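Local coordinates for protein homospermidine synthase (Legionella pneumophila subsp. pneumophila str. Philadelphia 1, PDB 2PH5) that binds NAD and probably makes the polyamine homospermidine, at residues 148-154 / 411-417; 6-10 / 33-37; 271-276 / 287-292; 354-358 / 391-395; 173-178 / 366-371. All coordinates share one frame; numbering follows the deposited sequence.

Reading from the N terminus, contact 2 closes first and alone: its short loop ties the leading residues 6-10 to the end of helix 23-35. Contact 1 opens at 148-154 and shuts only at 411-417, adding strand 415-416 to the edge of the parallel NAD-binding sheet, so contacts 3, 4 and 5 all nest inside its loop. Contact 5 joins the C-terminal part of helix 158-176 to the turn before strand 370-378 and encloses contact 3, a local beta hairpin. Contact 4 sets strand 352-364 against the start of helix 391-408 and crosses contact 5, their segments alternating along the chain; both reach neighbouring strands of the mixed sheet.

Contact 1: residues 148-154 / 411-417; sequences TQKTALI and PDEGIVE
Val416 pushes its CG2 methyl into the hollow between two residues of 148-154: it lies 3.4 Å from Leu153 CD1, a close fit, and 4.1 Å from Thr151 CG2. On the other face of the sheet Ile415 fills the matching dip. Ile415 CG1 rests 4.2 Å from Ala152 CB, and Ile415 CG2 reaches Ile154 CD1 at 4.1 Å. Ile154 holds CG1 wedged between its own N and carbonyl carbon (chi1 58°), which sends CD1 forward to touch Glu417 CG at 3.5 Å. Beneath these bumps the two backbones run parallel, with Ala152 N bonded to Gly414 O, Val416 N to Ala152 O and Ile154 N to Val416 O. Gly414, at positive phi (72°), lets the backbones come near, its CA 3.3 Å from Lys150 O. Upstream the fit turns polar. Thr151 OG1 receives a weak, bent bond from Glu413 N at 2.6 Å and also bonds His410 O, while Lys150, bent at chi2, runs alongside Asp412 to a long salt bridge between NZ and OD1 (3.4 Å). The pair completes one edge of the Rossmann-type sheet that carries NAD: strand 152-153 is held on its other side by strand 109-112, with Leu153 on Ile111. Strand 415-416, arriving from far along the chain, is outermost. Helix 96-106 covers Ile154 and Ile415 through Ile100, and Val141 of helix 134-142 also packs on Ile415, while Arg138 of that helix forms a salt bridge with Glu417.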
# COMPACT_ATOMS: atom_id res chain seq x y z
N THR A 148 -24.95 -27.01 -28.61
CA THR A 148 -24.62 -26.12 -29.71
C THR A 148 -23.56 -26.78 -30.58
O THR A 148 -22.82 -27.65 -30.13
CB THR A 148 -24.09 -24.78 -29.20
OG1 THR A 148 -22.95 -25.00 -28.36
CG2 THR A 148 -25.17 -24.06 -28.41
N GLN A 149 -23.49 -26.35 -31.84
CA GLN A 149 -22.54 -26.89 -32.80
C GLN A 149 -21.39 -25.92 -33.02
O GLN A 149 -20.22 -26.29 -32.95
CB GLN A 149 -23.26 -27.17 -34.13
CG GLN A 149 -22.87 -28.48 -34.82
CD GLN A 149 -21.82 -28.31 -35.91
OE1 GLN A 149 -22.03 -27.57 -36.88
NE2 GLN A 149 -20.69 -28.99 -35.75
N LYS A 150 -21.74 -24.66 -33.29
CA LYS A 150 -20.76 -23.61 -33.53
C LYS A 150 -19.82 -23.38 -32.35
O LYS A 150 -20.23 -23.46 -31.19
CB LYS A 150 -21.48 -22.32 -33.92
CG LYS A 150 -21.90 -22.29 -35.37
CD LYS A 150 -20.65 -22.29 -36.23
CE LYS A 150 -20.97 -22.39 -37.70
NZ LYS A 150 -19.69 -22.39 -38.45
N THR A 151 -18.55 -23.11 -32.65
CA THR A 151 -17.54 -22.91 -31.62
C THR A 151 -17.73 -21.63 -30.80
O THR A 151 -18.00 -20.56 -31.34
CB THR A 151 -16.12 -22.90 -32.23
OG1 THR A 151 -15.88 -24.16 -32.85
CG2 THR A 151 -15.07 -22.67 -31.15
N ALA A 152 -17.58 -21.76 -29.49
CA ALA A 152 -17.71 -20.64 -28.59
C ALA A 152 -16.59 -20.78 -27.56
O ALA A 152 -16.72 -21.54 -26.59
CB ALA A 152 -19.07 -20.67 -27.91
N LEU A 153 -15.50 -20.06 -27.79
CA LEU A 153 -14.33 -20.08 -26.90
C LEU A 153 -14.59 -19.15 -25.73
O LEU A 153 -14.76 -17.95 -25.92
CB LEU A 153 -13.08 -19.62 -27.66
CG LEU A 153 -11.72 -19.85 -26.99
CD1 LEU A 153 -11.50 -21.34 -26.78
CD2 LEU A 153 -10.61 -19.27 -27.86
N ILE A 154 -14.62 -19.69 -24.52
CA ILE A 154 -14.89 -18.88 -23.35
C ILE A 154 -13.69 -18.61 -22.45
O ILE A 154 -12.70 -19.34 -22.48
CB ILE A 154 -16.01 -19.52 -22.49
CG1 ILE A 154 -15.61 -20.93 -22.08
CG2 ILE A 154 -17.31 -19.54 -23.29
CD1 ILE A 154 -16.63 -21.64 -21.19
N PRO A 411 -14.41 -23.76 -36.47
CA PRO A 411 -15.73 -23.17 -36.24
C PRO A 411 -16.83 -24.06 -35.68
O PRO A 411 -17.86 -23.57 -35.25
CB PRO A 411 -16.09 -22.63 -37.62
CG PRO A 411 -15.51 -23.65 -38.53
CD PRO A 411 -14.14 -23.89 -37.92
N ASP A 412 -16.61 -25.37 -35.67
CA ASP A 412 -17.64 -26.28 -35.17
C ASP A 412 -17.11 -27.17 -34.06
O ASP A 412 -16.90 -28.36 -34.26
CB ASP A 412 -18.17 -27.10 -36.34
CG ASP A 412 -18.73 -26.22 -37.45
OD1 ASP A 412 -19.79 -25.59 -37.25
OD2 ASP A 412 -18.09 -26.13 -38.52
N GLU A 413 -16.89 -26.58 -32.89
CA GLU A 413 -16.37 -27.31 -31.75
C GLU A 413 -17.25 -27.16 -30.52
O GLU A 413 -16.99 -27.76 -29.48
CB GLU A 413 -14.95 -26.82 -31.45
CG GLU A 413 -13.98 -26.96 -32.62
CD GLU A 413 -13.77 -28.40 -33.05
OE1 GLU A 413 -13.31 -29.21 -32.22
OE2 GLU A 413 -14.06 -28.72 -34.22
N GLY A 414 -18.30 -26.35 -30.67
CA GLY A 414 -19.20 -26.13 -29.56
C GLY A 414 -18.56 -25.25 -28.50
O GLY A 414 -17.57 -24.57 -28.76
N ILE A 415 -19.13 -25.27 -27.31
CA ILE A 415 -18.59 -24.48 -26.23
C ILE A 415 -17.27 -25.09 -25.77
O ILE A 415 -17.22 -26.24 -25.36
CB ILE A 415 -19.58 -24.42 -25.06
CG1 ILE A 415 -20.78 -23.55 -25.43
CG2 ILE A 415 -18.90 -23.86 -23.84
CD1 ILE A 415 -21.69 -23.20 -24.25
N VAL A 416 -16.18 -24.32 -25.86
CA VAL A 416 -14.89 -24.84 -25.44
C VAL A 416 -14.15 -23.91 -24.49
O VAL A 416 -14.31 -22.69 -24.54
CB VAL A 416 -13.98 -25.13 -26.67
CG1 VAL A 416 -14.65 -26.16 -27.58
CG2 VAL A 416 -13.71 -23.86 -27.44
N GLU A 417 -13.36 -24.49 -23.59
CA GLU A 417 -12.58 -23.70 -22.63
C GLU A 417 -11.12 -23.75 -23.05
O GLU A 417 -10.68 -24.69 -23.71
CB GLU A 417 -12.74 -24.26 -21.23
CG GLU A 417 -14.14 -24.06 -20.69
CD GLU A 417 -14.29 -24.50 -19.26
OE1 GLU A 417 -14.06 -25.69 -18.97
OE2 GLU A 417 -14.63 -23.64 -18.41

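Contact 2: residues 6-10 / 33-37; sequences NTKKI and FEKFD
The Phe36 ring meets Ile10 along its CD1-CE1 side: Ile10 CB lies 3.9 Å from Phe36 CD1 and Ile10 CG2 lies 4.0 Å from Phe36 CE1, the two side chains slanting past one another. Phe16 meets the same ring edge-to-face, and Ile401, Ile405 and Ile408 of helix 391-408 press on it too. The other aromatic, Phe33, turns away from residues 6-10 and lies almost parallel to the ring of Tyr59. Backbone bonds fasten the contact where helix 23-35 ends. Phe36 is the first residue to leave helical angles, and the chain on either side of it is gripped by Ile10: Ile10 N donates to Lys35 O at 3.0 Å, and Asp37 N donates to Ile10 O at 3.0 Å. Lys9 reaches round from the side. Its chain bends at chi2 (86°), passes Lys9 CG across Asp37 CB at 3.5 Å, nearly at a right angle, and brings NZ to the carbonyls of the last turn. There Lys9 NZ bonds Phe33 O at 3.0 Å, lying in the plane of that carbonyl, and reaches Glu34 O more weakly at 3.5 Å. The helix is the one that follows the glycine-rich Rossmann turn on NAD, and the contact closes its far end against the chain leading into strand 16-19. Carbonyls at a helix C terminus lack the amides of a next turn, and a lysine ammonium supplies both hydrogens and positive charge. Lys9 NZ therefore binds carbonyls at this end, which should suit the helix dipole. Asp37 is too far from Lys9 for a salt bridge, though the opposite charges probably attract weakly.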
# COMPACT_ATOMS: atom_id res chain seq x y z
N ASN A 6 2.43 -8.29 -45.71
CA ASN A 6 1.50 -9.14 -44.92
C ASN A 6 1.48 -10.57 -45.45
O ASN A 6 0.48 -11.02 -46.02
CB ASN A 6 0.09 -8.54 -44.96
CG ASN A 6 -0.45 -8.38 -46.37
OD1 ASN A 6 0.20 -7.78 -47.23
ND2 ASN A 6 -1.64 -8.91 -46.61
N THR A 7 2.59 -11.28 -45.26
CA THR A 7 2.72 -12.67 -45.72
C THR A 7 1.93 -13.62 -44.82
O THR A 7 1.68 -14.77 -45.18
CB THR A 7 4.20 -13.12 -45.73
OG1 THR A 7 5.00 -12.11 -46.37
CG2 THR A 7 4.36 -14.44 -46.48
N LYS A 8 1.55 -13.12 -43.64
CA LYS A 8 0.78 -13.92 -42.69
C LYS A 8 -0.55 -13.24 -42.39
O LYS A 8 -1.09 -13.36 -41.29
CB LYS A 8 1.57 -14.11 -41.39
CG LYS A 8 2.54 -15.30 -41.40
CD LYS A 8 3.70 -15.11 -42.36
CE LYS A 8 4.62 -16.32 -42.35
NZ LYS A 8 3.91 -17.57 -42.77
N LYS A 9 -1.07 -12.52 -43.38
CA LYS A 9 -2.34 -11.82 -43.21
C LYS A 9 -3.49 -12.76 -43.54
O LYS A 9 -3.72 -13.07 -44.71
CB LYS A 9 -2.38 -10.61 -44.14
CG LYS A 9 -3.22 -9.46 -43.63
CD LYS A 9 -2.42 -8.55 -42.73
CE LYS A 9 -3.08 -7.19 -42.63
NZ LYS A 9 -2.24 -6.19 -41.93
N ILE A 10 -4.22 -13.20 -42.52
CA ILE A 10 -5.34 -14.12 -42.70
C ILE A 10 -6.51 -13.48 -43.46
O ILE A 10 -6.95 -12.38 -43.11
CB ILE A 10 -5.88 -14.63 -41.34
CG1 ILE A 10 -4.71 -14.99 -40.41
CG2 ILE A 10 -6.81 -15.81 -41.56
CD1 ILE A 10 -3.78 -16.06 -40.93
N PHE A 33 -6.73 -5.74 -37.30
CA PHE A 33 -6.31 -5.24 -38.60
C PHE A 33 -4.87 -5.62 -38.88
O PHE A 33 -4.40 -5.51 -40.01
CB PHE A 33 -6.50 -3.73 -38.67
CG PHE A 33 -7.93 -3.31 -38.71
CD1 PHE A 33 -8.71 -3.57 -39.83
CD2 PHE A 33 -8.51 -2.69 -37.61
CE1 PHE A 33 -10.06 -3.22 -39.85
CE2 PHE A 33 -9.86 -2.34 -37.62
CZ PHE A 33 -10.64 -2.60 -38.74
N GLU A 34 -4.17 -6.07 -37.85
CA GLU A 34 -2.78 -6.46 -38.00
C GLU A 34 -2.67 -7.92 -38.46
O GLU A 34 -1.75 -8.28 -39.18
CB GLU A 34 -2.04 -6.28 -36.68
CG GLU A 34 -0.53 -6.44 -36.76
CD GLU A 34 0.14 -6.38 -35.40
OE1 GLU A 34 -0.35 -5.61 -34.53
OE2 GLU A 34 1.15 -7.07 -35.19
N LYS A 35 -3.64 -8.73 -38.05
CA LYS A 35 -3.65 -10.15 -38.40
C LYS A 35 -4.67 -10.51 -39.48
O LYS A 35 -4.65 -11.62 -40.01
CB LYS A 35 -3.94 -10.98 -37.15
CG LYS A 35 -2.76 -11.13 -36.23
CD LYS A 35 -1.86 -12.21 -36.75
CE LYS A 35 -0.82 -12.60 -35.74
NZ LYS A 35 0.03 -13.66 -36.35
N PHE A 36 -5.55 -9.58 -39.82
CA PHE A 36 -6.56 -9.86 -40.83
C PHE A 36 -6.56 -8.88 -41.98
O PHE A 36 -6.46 -7.67 -41.78
CB PHE A 36 -7.95 -9.90 -40.18
CG PHE A 36 -8.14 -11.06 -39.26
CD1 PHE A 36 -8.54 -12.29 -39.76
CD2 PHE A 36 -7.89 -10.93 -37.90
CE1 PHE A 36 -8.67 -13.39 -38.90
CE2 PHE A 36 -8.02 -12.02 -37.04
CZ PHE A 36 -8.41 -13.25 -37.54
N ASP A 37 -6.64 -9.41 -43.20
CA ASP A 37 -6.67 -8.59 -44.40
C ASP A 37 -8.14 -8.26 -44.63
O ASP A 37 -8.72 -8.58 -45.67
CB ASP A 37 -6.11 -9.36 -45.60
CG ASP A 37 -6.19 -8.57 -46.89
OD1 ASP A 37 -5.86 -7.36 -46.86
OD2 ASP A 37 -6.56 -9.16 -47.92

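Contact 3: residues 271-276 / 287-292; sequences SAGVMV and HGFLIT
Strand pairing comes first: Met275 faces Phe289 as an antiparallel non-hydrogen-bonded pair, and next to it Val276 and Gly288 form a hydrogen-bonded pair, Val276 N to Gly288 O and Gly288 N to Val276 O. Leu290 N adds a bond to Val274 O (2.9 Å), after which the chain leaves the strand through an inverse gamma turn centred on Leu290. The Met-aromatic contact follows. Met275 is a selenomethionine whose chain bends at chi2 (-59°) and chi3 (-71°), folding SE over one face of the Phe289 ring, 3.8 Å from its centroid. Met275 CE also lies over that face, 4.2 Å from the Phe289 centroid, a CH-pi contact. Ala272 O sits at the ring's edge, in plane, 3.2 Å from Phe289 CD2, and is itself bonded by Lys335. Apolar packing marks the opposite side of the hairpin: Leu290 CD2 nestles between Val276 CG1 (3.4 Å) and Val274 CG1 (3.8 Å). Farther along, Ser271 CB touches Thr292 CG2 at 3.5 Å, while its OG bonds Glu234 O. From the second subunit, Phe332 packs on Met275 and Glu338 bonds His287, so the hairpin takes part in the subunit contact. Within the chain, Val276 and Leu290 face His318 of strand 311-322 and Phe466 of helix 466-469.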
# COMPACT_ATOMS: atom_id res chain seq x y z
N SER A 271 -10.55 -11.35 -0.65
CA SER A 271 -9.31 -11.73 -1.33
C SER A 271 -8.24 -10.64 -1.26
O SER A 271 -7.04 -10.93 -1.10
CB SER A 271 -9.60 -12.13 -2.78
OG SER A 271 -9.97 -11.02 -3.58
N ALA A 272 -8.67 -9.38 -1.35
CA ALA A 272 -7.74 -8.26 -1.27
C ALA A 272 -7.17 -8.11 0.14
O ALA A 272 -6.28 -7.28 0.39
CB ALA A 272 -8.45 -6.96 -1.69
N GLY A 273 -7.68 -8.90 1.08
CA GLY A 273 -7.20 -8.84 2.45
C GLY A 273 -6.34 -10.05 2.83
O GLY A 273 -6.01 -10.24 4.00
N VAL A 274 -6.00 -10.86 1.84
CA VAL A 274 -5.18 -12.05 2.02
C VAL A 274 -3.92 -11.94 1.16
O VAL A 274 -4.00 -11.72 -0.05
CB VAL A 274 -5.93 -13.33 1.59
CG1 VAL A 274 -5.15 -14.56 2.02
CG2 VAL A 274 -7.34 -13.35 2.18
N MSE A 275 -2.75 -12.10 1.77
CA MSE A 275 -1.49 -12.04 1.04
C MSE A 275 -0.87 -13.44 0.97
O MSE A 275 -1.00 -14.24 1.90
CB MSE A 275 -0.51 -11.09 1.74
CG MSE A 275 -1.03 -9.69 2.00
SE MSE A 275 -1.55 -8.75 0.40
CE MSE A 275 0.22 -8.45 -0.36
N VAL A 276 -0.20 -13.73 -0.13
CA VAL A 276 0.45 -15.02 -0.29
C VAL A 276 1.86 -14.78 -0.81
O VAL A 276 2.11 -13.84 -1.56
CB VAL A 276 -0.31 -15.93 -1.28
CG1 VAL A 276 -1.50 -16.60 -0.59
CG2 VAL A 276 -0.77 -15.11 -2.45
N HIS A 287 5.04 -10.47 -2.04
CA HIS A 287 3.77 -10.79 -1.41
C HIS A 287 2.64 -10.29 -2.29
O HIS A 287 2.40 -9.09 -2.39
CB HIS A 287 3.64 -10.15 -0.03
CG HIS A 287 4.50 -10.80 1.03
ND1 HIS A 287 4.34 -10.54 2.37
CD2 HIS A 287 5.53 -11.67 0.93
CE1 HIS A 287 5.24 -11.22 3.05
NE2 HIS A 287 5.97 -11.92 2.20
N GLY A 288 1.94 -11.22 -2.94
CA GLY A 288 0.84 -10.81 -3.79
C GLY A 288 -0.51 -10.96 -3.12
O GLY A 288 -0.64 -11.66 -2.12
N PHE A 289 -1.53 -10.29 -3.66
CA PHE A 289 -2.88 -10.39 -3.13
C PHE A 289 -3.46 -11.68 -3.68
O PHE A 289 -3.27 -12.01 -4.85
CB PHE A 289 -3.76 -9.21 -3.60
CG PHE A 289 -3.40 -7.89 -3.00
CD1 PHE A 289 -2.40 -7.10 -3.57
CD2 PHE A 289 -4.02 -7.46 -1.83
CE1 PHE A 289 -2.03 -5.89 -3.00
CE2 PHE A 289 -3.65 -6.25 -1.24
CZ PHE A 289 -2.65 -5.46 -1.83
N LEU A 290 -4.17 -12.43 -2.83
CA LEU A 290 -4.78 -13.68 -3.25
C LEU A 290 -6.15 -13.40 -3.89
O LEU A 290 -7.17 -13.93 -3.46
CB LEU A 290 -4.91 -14.62 -2.04
CG LEU A 290 -5.49 -16.05 -2.14
CD1 LEU A 290 -5.25 -16.68 -3.49
CD2 LEU A 290 -4.86 -16.88 -1.03
N ILE A 291 -6.12 -12.54 -4.90
CA ILE A 291 -7.30 -12.14 -5.66
C ILE A 291 -7.94 -13.37 -6.29
O ILE A 291 -7.26 -14.18 -6.91
CB ILE A 291 -6.94 -11.13 -6.78
CG1 ILE A 291 -7.28 -9.71 -6.35
CG2 ILE A 291 -7.73 -11.43 -8.05
CD1 ILE A 291 -6.56 -9.25 -5.15
N THR A 292 -9.25 -13.49 -6.15
CA THR A 292 -9.98 -14.62 -6.70
C THR A 292 -10.09 -14.59 -8.23
O THR A 292 -9.88 -13.55 -8.86
CB THR A 292 -11.39 -14.62 -6.12
OG1 THR A 292 -12.11 -13.50 -6.64
CG2 THR A 292 -11.35 -14.51 -4.61

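Contact 4: residues 354-358 / 391-395; sequences DGCDE and ATSLQ
Asp357 lays its CB on the methyl of Ala391, 3.7 Å from Ala391 CB, and carries its carboxylate past it to the first turn of helix 391-408. CG stands anti to the backbone N (chi1 -164°), which extends Asp357 OD2 to within 2.6 Å of Thr392 OG1. Thr392 donates this short bond, and OD2 receives it on its anti lone pair, the side facing away from OD1. The hydroxyl is further engaged by Gln211 and Thr225, which should limit how it can turn. Gln395, one turn along the helix, reaches the same residue across the CB-CG bond. Its extended chain sets the amide at 60° to the carboxylate, with Gln395 OE1 3.3 Å from Asp357 CG, while NE2 reaches Asp357 O at 3.2 Å in a weak, bent bond. The stronger partner of NE2 is Ser375 OG, on the adjoining strand 370-378. The short axes of strand 356-358 and helix 391-395 approach to 8.1 Å at 48°, and Asp357 carries most of the contact from the strand. The side chain of Thr392 lies about 7 Å from the bound NAD, and that of Gln395 about 4 Å from the side chain of Ala158, an NAD-binding residue. The contact packs helix 391-408 on strand 352-364 of the mixed sheet and, given these distances, probably forms a second shell to the NAD pocket.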
# COMPACT_ATOMS: atom_id res chain seq x y z
N ASP A 354 7.12 4.13 -17.47
CA ASP A 354 8.11 3.06 -17.38
C ASP A 354 7.46 1.83 -16.76
O ASP A 354 6.31 1.87 -16.30
CB ASP A 354 9.27 3.53 -16.50
CG ASP A 354 10.50 2.65 -16.62
OD1 ASP A 354 11.24 2.54 -15.63
OD2 ASP A 354 10.75 2.07 -17.71
N GLY A 355 8.19 0.72 -16.76
CA GLY A 355 7.67 -0.50 -16.16
C GLY A 355 7.25 -1.61 -17.09
O GLY A 355 7.28 -1.48 -18.31
N CYS A 356 6.83 -2.73 -16.49
CA CYS A 356 6.42 -3.87 -17.28
C CYS A 356 5.43 -4.74 -16.51
O CYS A 356 5.21 -4.55 -15.31
CB CYS A 356 7.64 -4.69 -17.69
SG CYS A 356 8.54 -5.38 -16.31
N ASP A 357 4.84 -5.70 -17.21
CA ASP A 357 3.88 -6.59 -16.59
C ASP A 357 4.39 -8.02 -16.73
O ASP A 357 4.52 -8.53 -17.84
CB ASP A 357 2.53 -6.43 -17.28
CG ASP A 357 1.39 -7.03 -16.47
OD1 ASP A 357 1.61 -8.06 -15.80
OD2 ASP A 357 0.27 -6.47 -16.50
N GLU A 358 4.69 -8.65 -15.59
CA GLU A 358 5.17 -10.03 -15.60
C GLU A 358 4.06 -10.98 -15.25
O GLU A 358 3.80 -11.23 -14.08
CB GLU A 358 6.30 -10.27 -14.60
CG GLU A 358 7.65 -9.96 -15.15
CD GLU A 358 8.75 -10.82 -14.55
OE1 GLU A 358 8.79 -10.99 -13.30
OE2 GLU A 358 9.58 -11.31 -15.35
N ALA A 391 1.30 -2.60 -21.29
CA ALA A 391 1.80 -3.95 -21.08
C ALA A 391 0.68 -4.93 -20.75
O ALA A 391 0.59 -6.01 -21.34
CB ALA A 391 2.84 -3.94 -19.97
N THR A 392 -0.19 -4.54 -19.82
CA THR A 392 -1.31 -5.37 -19.38
C THR A 392 -2.32 -5.66 -20.47
O THR A 392 -2.61 -6.82 -20.75
CB THR A 392 -2.05 -4.70 -18.19
OG1 THR A 392 -1.10 -4.39 -17.16
CG2 THR A 392 -3.11 -5.63 -17.62
N SER A 393 -2.88 -4.62 -21.08
CA SER A 393 -3.88 -4.83 -22.11
C SER A 393 -3.34 -5.68 -23.26
O SER A 393 -4.02 -6.60 -23.72
CB SER A 393 -4.39 -3.49 -22.66
OG SER A 393 -3.36 -2.78 -23.33
N LEU A 394 -2.12 -5.39 -23.71
CA LEU A 394 -1.53 -6.13 -24.82
C LEU A 394 -1.44 -7.63 -24.58
O LEU A 394 -1.58 -8.43 -25.51
CB LEU A 394 -0.14 -5.59 -25.18
CG LEU A 394 0.44 -6.20 -26.47
CD1 LEU A 394 -0.59 -6.04 -27.59
CD2 LEU A 394 1.76 -5.51 -26.85
N GLN A 395 -1.21 -8.03 -23.34
CA GLN A 395 -1.11 -9.45 -23.06
C GLN A 395 -2.49 -10.10 -23.14
O GLN A 395 -2.62 -11.28 -23.47
CB GLN A 395 -0.50 -9.69 -21.67
CG GLN A 395 0.93 -9.22 -21.54
CD GLN A 395 1.42 -9.29 -20.10
OE1 GLN A 395 0.79 -8.76 -19.19
NE2 GLN A 395 2.56 -9.94 -19.89

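Contact 5: residues 173-178 / 366-371; sequences NIAKDN and NQRGAY. With SO4 (sulfate ion), chain B.
A chi1 of -172° carries the Tyr371 ring out to helix 158-176, and Ile174, with CG1 beside its own backbone N (chi1 -61°), meets it there. Ile174 CG1 lies over one ring face, 4.2 Å from the Tyr371 centroid, a CH-pi contact, and its CG2 packs on Asn366 CG at 3.6 Å. At the ring's far end Asn173 ND2 donates to Tyr371 OH at 3.1 Å; the hydroxyl lies near the plane of an amide standing almost upright to the ring (87°). A water also bonds Tyr371 OH at 2.9 Å and donates to Asp177 OD2, which bonds Tyr441 as well. Beyond Lys176, Arg368 bends at chi2 and chi3 and slides its guanidinium over the carbonyl of Asp177: Asp177 O lies above one face, 3.3 Å from Arg368 CZ. Arg368 NH1 makes a weak bond to SO4 O3 (2.8 Å) of a sulfate probably from the crystallisation liquor. Gly369 closes a type I turn begun at Asn366. The contact thus joins the C-terminal part of helix 158-176 to the turn between strands 352-364 and 370-378: Leu363 of the first packs on Ile174, and Tyr441 of the outer strand 436-442 covers Ile174, Arg368 and the Tyr371 ring.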
# COMPACT_ATOMS: atom_id res chain seq x y z
N ASN A 173 8.13 -28.51 -20.32
CA ASN A 173 9.52 -28.09 -20.14
C ASN A 173 10.15 -28.77 -18.93
O ASN A 173 11.26 -29.27 -19.00
CB ASN A 173 9.64 -26.57 -19.99
CG ASN A 173 9.35 -25.84 -21.27
OD1 ASN A 173 9.23 -26.45 -22.34
ND2 ASN A 173 9.26 -24.52 -21.19
N ILE A 174 9.43 -28.79 -17.81
CA ILE A 174 9.96 -29.42 -16.61
C ILE A 174 10.23 -30.90 -16.87
O ILE A 174 11.14 -31.48 -16.29
CB ILE A 174 8.98 -29.30 -15.43
CG1 ILE A 174 8.75 -27.82 -15.10
CG2 ILE A 174 9.55 -30.04 -14.22
CD1 ILE A 174 7.68 -27.59 -14.05
N ALA A 175 9.43 -31.50 -17.75
CA ALA A 175 9.58 -32.90 -18.10
C ALA A 175 10.88 -33.13 -18.88
O ALA A 175 11.62 -34.08 -18.60
CB ALA A 175 8.38 -33.38 -18.92
N LYS A 176 11.17 -32.27 -19.86
CA LYS A 176 12.40 -32.43 -20.62
C LYS A 176 13.61 -32.15 -19.72
O LYS A 176 14.63 -32.83 -19.83
CB LYS A 176 12.41 -31.50 -21.85
CG LYS A 176 12.72 -30.03 -21.57
CD LYS A 176 12.54 -29.14 -22.80
CE LYS A 176 13.19 -27.75 -22.61
NZ LYS A 176 12.73 -26.98 -21.42
N ASP A 177 13.49 -31.16 -18.83
CA ASP A 177 14.56 -30.81 -17.90
C ASP A 177 14.75 -31.90 -16.85
O ASP A 177 15.69 -31.83 -16.05
CB ASP A 177 14.27 -29.50 -17.17
CG ASP A 177 14.30 -28.30 -18.07
OD1 ASP A 177 15.30 -28.11 -18.80
OD2 ASP A 177 13.32 -27.52 -18.03
N ASN A 178 13.85 -32.87 -16.82
CA ASN A 178 13.94 -33.97 -15.86
C ASN A 178 14.42 -35.21 -16.59
O ASN A 178 14.46 -36.30 -16.01
CB ASN A 178 12.57 -34.26 -15.23
CG ASN A 178 12.36 -33.52 -13.92
OD1 ASN A 178 12.24 -32.29 -13.90
ND2 ASN A 178 12.31 -34.26 -12.82
N ASN A 366 8.51 -29.93 -7.92
CA ASN A 366 9.51 -30.71 -8.63
C ASN A 366 10.92 -30.52 -8.07
O ASN A 366 11.29 -29.42 -7.67
CB ASN A 366 9.49 -30.39 -10.12
CG ASN A 366 10.43 -31.28 -10.92
OD1 ASN A 366 11.59 -30.94 -11.14
ND2 ASN A 366 9.93 -32.45 -11.33
N GLN A 367 11.69 -31.60 -8.08
CA GLN A 367 13.05 -31.60 -7.57
C GLN A 367 13.97 -30.56 -8.22
O GLN A 367 14.88 -30.06 -7.57
CB GLN A 367 13.64 -33.00 -7.70
CG GLN A 367 13.72 -33.50 -9.13
CD GLN A 367 13.91 -35.01 -9.24
OE1 GLN A 367 14.18 -35.54 -10.32
NE2 GLN A 367 13.75 -35.71 -8.11
N ARG A 368 13.72 -30.23 -9.48
CA ARG A 368 14.53 -29.25 -10.20
C ARG A 368 14.44 -27.88 -9.53
O ARG A 368 15.31 -27.02 -9.72
CB ARG A 368 14.06 -29.10 -11.65
CG ARG A 368 14.04 -30.37 -12.47
CD ARG A 368 15.42 -30.81 -12.89
NE ARG A 368 16.17 -29.74 -13.54
CZ ARG A 368 17.41 -29.91 -14.00
NH1 ARG A 368 18.00 -31.09 -13.87
NH2 ARG A 368 18.05 -28.91 -14.59
N GLY A 369 13.37 -27.67 -8.77
CA GLY A 369 13.16 -26.39 -8.10
C GLY A 369 11.90 -25.71 -8.61
O GLY A 369 11.28 -26.18 -9.57
N ALA A 370 11.51 -24.61 -7.98
CA ALA A 370 10.32 -23.90 -8.45
C ALA A 370 10.57 -23.42 -9.87
O ALA A 370 11.68 -23.00 -10.20
CB ALA A 370 10.00 -22.73 -7.54
N TYR A 371 9.54 -23.49 -10.70
CA TYR A 371 9.62 -23.09 -12.10
C TYR A 371 8.56 -22.06 -12.44
O TYR A 371 7.38 -22.22 -12.12
CB TYR A 371 9.43 -24.32 -12.98
CG TYR A 371 9.70 -24.08 -14.44
CD1 TYR A 371 11.00 -23.99 -14.93
CD2 TYR A 371 8.65 -23.97 -15.35
CE1 TYR A 371 11.26 -23.81 -16.28
CE2 TYR A 371 8.89 -23.79 -16.70
CZ TYR A 371 10.21 -23.71 -17.16
OH TYR A 371 10.45 -23.54 -18.50
S SO4 B . 20.90 -32.33 -13.76
O1 SO4 B . 22.26 -32.87 -13.89
O2 SO4 B . 20.15 -33.11 -12.76
O3 SO4 B . 20.21 -32.43 -15.07
O4 SO4 B . 20.97 -30.92 -13.34
O HOH W 1 13.00 -24.57 -19.37